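Local coordinates for hypothetical protein (Aeropyrum pernix, PDB 2P6H) that is of unknown function, belongs to the YjbQ (UPF0047) family and assembles as a trimer of identical subunits, at residues W26-Y40 against P122-E134. Sequence-based numbering, arbitrary orientation.
Sequences WLSTVGGVNGLLVVY and PRERTVNLLYLGE. With SO4 (sulfate ion), chain C.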
ATOM      1  N   TRP A  26      20.427  10.806   1.061  1.00 47.51           N
ATOM      2  CA  TRP A  26      20.903   9.539   1.604  1.00 46.75           C
ATOM      3  C   TRP A  26      21.263   8.591   0.471  1.00 47.58           C
ATOM      4  O   TRP A  26      22.267   7.913   0.464  1.00 46.95           O
ATOM      5  CB  TRP A  26      19.797   8.914   2.472  1.00 44.50           C
ATOM      6  CG  TRP A  26      20.282   7.654   3.106  1.00 42.20           C
ATOM      7  CD1 TRP A  26      21.121   7.551   4.238  1.00 41.68           C
ATOM      8  CD2 TRP A  26      20.036   6.288   2.660  1.00 40.65           C
ATOM      9  NE1 TRP A  26      21.446   6.274   4.555  1.00 41.16           N
ATOM     10  CE2 TRP A  26      20.761   5.432   3.543  1.00 40.47           C
ATOM     11  CE3 TRP A  26      19.306   5.727   1.626  1.00 40.38           C
ATOM     12  CZ2 TRP A  26      20.726   4.064   3.359  1.00 39.77           C
ATOM     13  CZ3 TRP A  26      19.276   4.354   1.450  1.00 39.91           C
ATOM     14  CH2 TRP A  26      19.995   3.519   2.318  1.00 40.73           C
ATOM     15  N   LEU A  27      20.373   8.547  -0.508  1.00 47.84           N
ATOM     16  CA  LEU A  27      20.572   7.643  -1.613  1.00 50.27           C
ATOM     17  C   LEU A  27      21.890   7.888  -2.360  1.00 51.68           C
ATOM     18  O   LEU A  27      22.519   6.977  -2.884  1.00 52.17           O
ATOM     19  CB  LEU A  27      19.407   7.861  -2.555  1.00 50.22           C
ATOM     20  CG  LEU A  27      19.261   6.727  -3.543  1.00 51.76           C
ATOM     21  CD1 LEU A  27      19.168   5.365  -2.850  1.00 51.50           C
ATOM     22  CD2 LEU A  27      17.992   6.893  -4.359  1.00 51.90           C
ATOM     23  N   SER A  28      22.243   9.182  -2.496  1.00 53.12           N
ATOM     24  CA  SER A  28      23.519   9.472  -3.143  1.00 54.20           C
ATOM     25  C   SER A  28      24.681   9.233  -2.183  1.00 54.54           C
ATOM     26  O   SER A  28      25.811   9.001  -2.589  1.00 55.62           O
ATOM     27  CB  SER A  28      23.530  10.929  -3.607  1.00 54.23           C
ATOM     28  OG  SER A  28      22.689  11.082  -4.749  1.00 53.66           O
ATOM     29  N   THR A  29      24.385   9.293  -0.888  1.00 54.43           N
ATOM     30  CA  THR A  29      25.442   9.014   0.104  1.00 53.66           C
ATOM     31  C   THR A  29      25.761   7.546   0.083  1.00 53.13           C
ATOM     32  O   THR A  29      26.675   7.074   0.745  1.00 53.47           O
ATOM     33  CB  THR A  29      25.030   9.391   1.552  1.00 54.15           C
ATOM     34  OG1 THR A  29      26.169   9.912   2.240  1.00 55.86           O
ATOM     35  CG2 THR A  29      24.529   8.150   2.296  1.00 54.65           C
ATOM     36  N   VAL A  30      24.917   6.865  -0.691  1.00 51.28           N
ATOM     37  CA  VAL A  30      25.085   5.462  -0.834  1.00 49.35           C
ATOM     38  C   VAL A  30      25.562   5.108  -2.266  1.00 48.38           C
ATOM     39  O   VAL A  30      26.314   4.167  -2.482  1.00 47.89           O
ATOM     40  CB  VAL A  30      23.705   4.921  -0.491  1.00 49.46           C
ATOM     41  CG1 VAL A  30      23.551   3.509  -1.053  1.00 47.71           C
ATOM     42  CG2 VAL A  30      23.525   4.885   1.016  1.00 49.03           C
ATOM     43  N   GLY A  31      25.157   5.924  -3.234  1.00 47.05           N
ATOM     44  CA  GLY A  31      25.599   5.738  -4.603  1.00 46.16           C
ATOM     45  C   GLY A  31      25.080   4.467  -5.250  1.00 45.37           C
ATOM     46  O   GLY A  31      25.779   3.841  -6.049  1.00 45.03           O
ATOM     47  N   GLY A  32      23.854   4.077  -4.912  1.00 43.94           N
ATOM     48  CA  GLY A  32      23.279   2.867  -5.487  1.00 42.12           C
ATOM     49  C   GLY A  32      23.020   3.037  -6.979  1.00 40.37           C
ATOM     50  O   GLY A  32      22.659   4.096  -7.445  1.00 40.81           O
ATOM     51  N   VAL A  33      23.250   1.949  -7.740  1.00 39.05           N
ATOM     52  CA  VAL A  33      23.011   2.060  -9.166  1.00 37.30           C
ATOM     53  C   VAL A  33      21.761   1.271  -9.582  1.00 35.80           C
ATOM     54  O   VAL A  33      20.825   1.801 -10.165  1.00 34.56           O
ATOM     55  CB  VAL A  33      24.262   1.535  -9.880  1.00 37.07           C
ATOM     56  CG1 VAL A  33      24.028   1.512 -11.389  1.00 36.65           C
ATOM     57  CG2 VAL A  33      25.449   2.427  -9.572  1.00 37.48           C
ATOM     58  N   ASN A  34      21.705  -0.028  -9.290  1.00 33.96           N
ATOM     59  CA  ASN A  34      20.525  -0.839  -9.593  1.00 33.42           C
ATOM     60  C   ASN A  34      20.103  -1.580  -8.338  1.00 34.67           C
ATOM     61  O   ASN A  34      20.889  -2.285  -7.719  1.00 33.99           O
ATOM     62  CB  ASN A  34      20.840  -1.884 -10.675  1.00 35.60           C
ATOM     63  CG  ASN A  34      21.368  -1.228 -11.929  1.00 35.37           C
ATOM     64  OD1 ASN A  34      20.666  -0.541 -12.666  1.00 35.39           O
ATOM     65  ND2 ASN A  34      22.657  -1.510 -12.190  1.00 36.38           N
ATOM     66  N   GLY A  35      18.843  -1.407  -7.950  1.00 32.95           N
ATOM     67  CA  GLY A  35      18.345  -2.050  -6.727  1.00 32.79           C
ATOM     68  C   GLY A  35      16.986  -1.482  -6.319  1.00 32.36           C
ATOM     69  O   GLY A  35      16.244  -0.960  -7.142  1.00 30.95           O
ATOM     70  N   LEU A  36      16.636  -1.627  -5.014  1.00 31.60           N
ATOM     71  CA  LEU A  36      15.373  -1.120  -4.494  1.00 31.71           C
ATOM     72  C   LEU A  36      15.623  -0.265  -3.274  1.00 30.67           C
ATOM     73  O   LEU A  36      16.529  -0.505  -2.486  1.00 31.38           O
ATOM     74  CB  LEU A  36      14.517  -2.260  -3.957  1.00 31.02           C
ATOM     75  CG  LEU A  36      14.044  -3.307  -4.945  1.00 33.94           C
ATOM     76  CD1 LEU A  36      13.372  -4.413  -4.119  1.00 34.54           C
ATOM     77  CD2 LEU A  36      12.985  -2.815  -5.929  1.00 33.51           C
ATOM     78  N   LEU A  37      14.822   0.780  -3.158  1.00 30.31           N
ATOM     79  CA  LEU A  37      14.897   1.573  -1.992  1.00 29.77           C
ATOM     80  C   LEU A  37      13.598   1.373  -1.262  1.00 30.04           C
ATOM     81  O   LEU A  37      12.531   1.323  -1.862  1.00 29.84           O
ATOM     82  CB  LEU A  37      15.012   3.015  -2.453  1.00 30.02           C
ATOM     83  CG  LEU A  37      14.660   3.971  -1.328  1.00 31.80           C
ATOM     84  CD1 LEU A  37      15.791   4.030  -0.307  1.00 33.21           C
ATOM     85  CD2 LEU A  37      14.373   5.400  -1.789  1.00 30.88           C
ATOM     86  N   VAL A  38      13.681   1.174   0.052  1.00 29.18           N
ATOM     87  CA  VAL A  38      12.441   1.084   0.826  1.00 27.61           C
ATOM     88  C   VAL A  38      12.390   2.251   1.759  1.00 27.34           C
ATOM     89  O   VAL A  38      13.297   2.493   2.544  1.00 27.06           O
ATOM     90  CB  VAL A  38      12.375  -0.204   1.677  1.00 26.64           C
ATOM     91  CG1 VAL A  38      11.050  -0.261   2.435  1.00 27.58           C
ATOM     92  CG2 VAL A  38      12.490  -1.425   0.783  1.00 27.43           C
ATOM     93  N   VAL A  39      11.325   3.040   1.587  1.00 26.85           N
ATOM     94  CA  VAL A  39      11.059   4.168   2.441  1.00 25.75           C
ATOM     95  C   VAL A  39       9.962   3.769   3.367  1.00 25.19           C
ATOM     96  O   VAL A  39       8.877   3.378   2.955  1.00 23.35           O
ATOM     97  CB  VAL A  39      10.572   5.351   1.606  1.00 25.74           C
ATOM     98  CG1 VAL A  39      10.402   6.580   2.496  1.00 23.33           C
ATOM     99  CG2 VAL A  39      11.578   5.660   0.512  1.00 26.20           C
ATOM    100  N   TYR A  40      10.197   3.831   4.670  1.00 25.84           N
ATOM    101  CA  TYR A  40       9.164   3.432   5.607  1.00 26.97           C
ATOM    102  C   TYR A  40       9.257   4.204   6.913  1.00 26.96           C
ATOM    103  O   TYR A  40      10.309   4.704   7.307  1.00 25.76           O
ATOM    104  CB  TYR A  40       9.236   1.908   5.854  1.00 29.27           C
ATOM    105  CG  TYR A  40      10.537   1.482   6.466  1.00 32.73           C
ATOM    106  CD1 TYR A  40      11.728   1.555   5.742  1.00 33.64           C
ATOM    107  CD2 TYR A  40      10.558   0.926   7.750  1.00 34.07           C
ATOM    108  CE1 TYR A  40      12.922   1.102   6.295  1.00 34.75           C
ATOM    109  CE2 TYR A  40      11.753   0.465   8.301  1.00 34.21           C
ATOM    110  CZ  TYR A  40      12.936   0.566   7.571  1.00 34.68           C
ATOM    111  OH  TYR A  40      14.123   0.105   8.117  1.00 35.11           O
ATOM    112  N   PRO A 122       1.807  18.243  16.411  1.00 31.96           N
ATOM    113  CA  PRO A 122       3.199  18.379  15.963  1.00 32.06           C
ATOM    114  C   PRO A 122       4.112  17.398  16.689  1.00 32.95           C
ATOM    115  O   PRO A 122       4.039  17.254  17.912  1.00 32.56           O
ATOM    116  CB  PRO A 122       3.525  19.821  16.312  1.00 33.53           C
ATOM    117  CG  PRO A 122       2.732  20.145  17.535  1.00 33.49           C
ATOM    118  CD  PRO A 122       1.442  19.356  17.306  1.00 33.24           C
ATOM    119  N   ARG A 123       4.958  16.714  15.927  1.00 33.75           N
ATOM    120  CA  ARG A 123       5.881  15.727  16.504  1.00 34.97           C
ATOM    121  C   ARG A 123       7.194  15.664  15.722  1.00 34.89           C
ATOM    122  O   ARG A 123       7.291  16.099  14.582  1.00 35.12           O
ATOM    123  CB  ARG A 123       5.242  14.332  16.455  1.00 35.02           C
ATOM    124  CG  ARG A 123       4.092  14.108  17.436  1.00 37.40           C
ATOM    125  CD  ARG A 123       3.669  12.634  17.444  1.00 38.20           C
ATOM    126  NE  ARG A 123       2.404  12.413  18.160  1.00 39.09           N
ATOM    127  CZ  ARG A 123       2.410  12.345  19.510  1.00 41.48           C
ATOM    128  NH1 ARG A 123       3.519  12.512  20.214  1.00 41.66           N
ATOM    129  NH2 ARG A 123       1.252  12.112  20.149  1.00 40.74           N
ATOM    130  N   GLU A 124       8.205  15.116  16.380  1.00 35.85           N
ATOM    131  CA  GLU A 124       9.454  14.929  15.716  1.00 35.77           C
ATOM    132  C   GLU A 124       9.423  13.490  15.241  1.00 33.31           C
ATOM    133  O   GLU A 124       9.562  12.551  16.015  1.00 34.15           O
ATOM    134  CB  GLU A 124      10.631  15.244  16.702  1.00 39.95           C
ATOM    135  CG  GLU A 124      11.889  14.434  16.389  1.00 46.07           C
ATOM    136  CD  GLU A 124      13.008  15.387  16.043  1.00 50.29           C
ATOM    137  OE1 GLU A 124      12.753  16.330  15.295  1.00 52.59           O
ATOM    138  OE2 GLU A 124      14.114  15.206  16.538  1.00 51.12           O
ATOM    139  N   ARG A 125       9.178  13.355  13.945  1.00 30.73           N
ATOM    140  CA  ARG A 125       9.021  12.043  13.334  1.00 29.12           C
ATOM    141  C   ARG A 125      10.277  11.477  12.676  1.00 28.92           C
ATOM    142  O   ARG A 125      11.265  12.178  12.504  1.00 28.63           O
ATOM    143  CB  ARG A 125       7.896  12.114  12.320  1.00 27.82           C
ATOM    144  CG  ARG A 125       6.567  12.549  12.889  1.00 27.09           C
ATOM    145  CD  ARG A 125       6.031  11.586  13.955  1.00 26.42           C
ATOM    146  NE  ARG A 125       4.573  11.641  13.971  1.00 25.92           N
ATOM    147  CZ  ARG A 125       3.797  10.708  14.512  1.00 23.44           C
ATOM    148  NH1 ARG A 125       4.345   9.644  15.103  1.00 23.36           N
ATOM    149  NH2 ARG A 125       2.468  10.792  14.403  1.00 23.02           N
ATOM    150  N   THR A 126      10.230  10.195  12.327  1.00 28.15           N
ATOM    151  CA  THR A 126      11.360   9.492  11.705  1.00 28.03           C
ATOM    152  C   THR A 126      10.969   8.804  10.405  1.00 28.03           C
ATOM    153  O   THR A 126       9.868   8.291  10.248  1.00 28.02           O
ATOM    154  CB  THR A 126      11.877   8.432  12.668  1.00 29.56           C
ATOM    155  OG1 THR A 126      12.344   9.071  13.858  1.00 30.39           O
ATOM    156  CG2 THR A 126      13.041   7.669  12.026  1.00 30.02           C
ATOM    157  N   VAL A 127      11.902   8.858   9.435  1.00 27.02           N
ATOM    158  CA  VAL A 127      11.744   8.094   8.206  1.00 27.35           C
ATOM    159  C   VAL A 127      12.941   7.203   8.075  1.00 28.61           C
ATOM    160  O   VAL A 127      14.080   7.659   8.161  1.00 27.57           O
ATOM    161  CB  VAL A 127      11.746   9.050   7.008  1.00 26.74           C
ATOM    162  CG1 VAL A 127      11.748   8.237   5.703  1.00 26.32           C
ATOM    163  CG2 VAL A 127      10.533   9.947   7.029  1.00 26.69           C
ATOM    164  N   ASN A 128      12.665   5.906   7.946  1.00 27.46           N
ATOM    165  CA  ASN A 128      13.751   4.970   7.831  1.00 29.22           C
ATOM    166  C   ASN A 128      13.959   4.609   6.357  1.00 31.04           C
ATOM    167  O   ASN A 128      13.031   4.637   5.559  1.00 30.60           O
ATOM    168  CB  ASN A 128      13.373   3.702   8.633  1.00 28.94           C
ATOM    169  CG  ASN A 128      13.425   3.974  10.126  1.00 30.77           C
ATOM    170  OD1 ASN A 128      12.710   3.374  10.920  1.00 32.25           O
ATOM    171  ND2 ASN A 128      14.330   4.897  10.517  1.00 28.06           N
ATOM    172  N   LEU A 129      15.200   4.288   6.006  1.00 31.22           N
ATOM    173  CA  LEU A 129      15.537   4.003   4.615  1.00 32.28           C
ATOM    174  C   LEU A 129      16.401   2.758   4.513  1.00 33.22           C
ATOM    175  O   LEU A 129      17.265   2.509   5.353  1.00 33.00           O
ATOM    176  CB  LEU A 129      16.301   5.186   3.995  1.00 31.86           C
ATOM    177  CG  LEU A 129      15.669   6.577   4.143  1.00 32.14           C
ATOM    178  CD1 LEU A 129      16.664   7.669   3.809  1.00 31.28           C
ATOM    179  CD2 LEU A 129      14.441   6.673   3.250  1.00 30.20           C
ATOM    180  N   LEU A 130      16.150   1.974   3.473  1.00 33.85           N
ATOM    181  CA  LEU A 130      16.892   0.736   3.229  1.00 34.69           C
ATOM    182  C   LEU A 130      17.193   0.619   1.750  1.00 35.28           C
ATOM    183  O   LEU A 130      16.319   0.734   0.901  1.00 35.23           O
ATOM    184  CB  LEU A 130      16.058  -0.478   3.696  1.00 35.05           C
ATOM    185  CG  LEU A 130      16.750  -1.848   3.464  1.00 36.31           C
ATOM    186  CD1 LEU A 130      16.239  -2.929   4.417  1.00 37.32           C
ATOM    187  CD2 LEU A 130      16.535  -2.387   2.050  1.00 35.50           C
ATOM    188  N   TYR A 131      18.454   0.375   1.416  1.00 35.20           N
ATOM    189  CA  TYR A 131      18.828   0.202   0.022  1.00 35.71           C
ATOM    190  C   TYR A 131      19.381  -1.193  -0.159  1.00 36.83           C
ATOM    191  O   TYR A 131      20.324  -1.598   0.529  1.00 36.39           O
ATOM    192  CB  TYR A 131      19.883   1.210  -0.425  1.00 34.99           C
ATOM    193  CG  TYR A 131      20.275   0.976  -1.864  1.00 34.63           C
ATOM    194  CD1 TYR A 131      19.384   1.261  -2.900  1.00 34.87           C
ATOM    195  CD2 TYR A 131      21.497   0.384  -2.192  1.00 34.64           C
ATOM    196  CE1 TYR A 131      19.695   0.957  -4.228  1.00 34.18           C
ATOM    197  CE2 TYR A 131      21.814   0.075  -3.522  1.00 33.87           C
ATOM    198  CZ  TYR A 131      20.909   0.360  -4.527  1.00 33.65           C
ATOM    199  OH  TYR A 131      21.195   0.026  -5.833  1.00 33.62           O
ATOM    200  N   LEU A 132      18.793  -1.922  -1.093  1.00 37.95           N
ATOM    201  CA  LEU A 132      19.174  -3.299  -1.360  1.00 38.69           C
ATOM    202  C   LEU A 132      19.542  -3.412  -2.823  1.00 41.11           C
ATOM    203  O   LEU A 132      18.705  -3.318  -3.711  1.00 39.61           O
ATOM    204  CB  LEU A 132      17.988  -4.229  -1.034  0.65 37.82           C
ATOM    205  CG  LEU A 132      18.320  -5.737  -1.129  0.65 37.46           C
ATOM    206  CD1 LEU A 132      19.065  -6.249   0.106  0.65 38.17           C
ATOM    207  CD2 LEU A 132      17.074  -6.612  -1.268  0.65 36.68           C
ATOM    208  N   GLY A 133      20.820  -3.627  -3.123  1.00 43.05           N
ATOM    209  CA  GLY A 133      21.214  -3.763  -4.510  1.00 46.92           C
ATOM    210  C   GLY A 133      22.667  -3.437  -4.787  1.00 49.82           C
ATOM    211  O   GLY A 133      23.483  -3.317  -3.868  1.00 50.46           O
ATOM    212  N   GLU A 134      22.994  -3.311  -6.070  1.00 51.91           N
ATOM    213  CA  GLU A 134      24.357  -3.000  -6.489  1.00 53.39           C
ATOM    214  C   GLU A 134      24.525  -1.498  -6.787  1.00 53.69           C
ATOM    215  O   GLU A 134      23.528  -0.743  -6.662  1.00 53.02           O
ATOM    216  CB  GLU A 134      24.703  -3.826  -7.733  1.00 55.07           C
ATOM    217  CG  GLU A 134      24.527  -3.070  -9.055  1.00 57.01           C
ATOM    218  CD  GLU A 134      24.021  -3.949 -10.198  1.00 57.69           C
ATOM    219  OE1 GLU A 134      23.578  -5.088  -9.931  1.00 59.91           O
ATOM    220  OE2 GLU A 134      24.049  -3.500 -11.369  1.00 58.39           O
ATOM    221  OXT GLU A 134      25.660  -1.103  -7.152  1.00 54.15           O
TER
HETATM  222  S   SO4 C 501       3.337   6.229  16.822  1.00 30.33           S
HETATM  223  O1  SO4 C 501       2.281   6.647  17.857  1.00 31.44           O
HETATM  224  O2  SO4 C 501       4.711   6.444  17.279  1.00 33.10           O
HETATM  225  O3  SO4 C 501       3.194   7.002  15.592  1.00 29.67           O
HETATM  226  O4  SO4 C 501       3.194   4.817  16.493  1.00 29.04           O
HETATM  227  O   HOH W   1      16.589   1.160   8.061  1.00 57.31           O
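Tyr131 lays its ring against the loop 30-34: Val30 CG1 lies 3.9 Å from CD2, and Gly32 CA packs against CZ, where a side chain on Gly32 would collide. A chi1 of 178° turns the ring away from its own backbone N and along strand 35-40 toward Gly32. Its OH donates to the C-terminal Glu134 O (2.6 Å) in the carbonyl plane; Val33 N also comes in plane (2.9 Å), Asn34 N from above it at longer range (3.3 Å). A phenylalanine in place of Tyr131 would probably leave Glu134 O with just these two backbone donors. Val33 and Asn34 both facing Glu134 make a classic beta bulge at the end of the antiparallel pairing of strands 35-40 and 124-133, neighbours in a five-stranded sheet. Their N-to-C directions lie 168° apart, and Leu36 N to Leu132 O and Leu132 N to Leu36 O are each 3.0 Å. Leu129 CB sits over one face of the Trp26 six-membered ring, 4.0 Å from its centroid (CH-pi), while Val30 CG2 covers the opposite face. On the other side of the sheet, the Tyr40 ring, swung between its backbone N and carbonyl carbon (chi1 62°), lies over Asn128 CB, 3.5 Å from the ring centroid. Tyr40 OH is hydrogen-bonded to Ser107 OG of a second subunit and to a water that donates to Leu129 O.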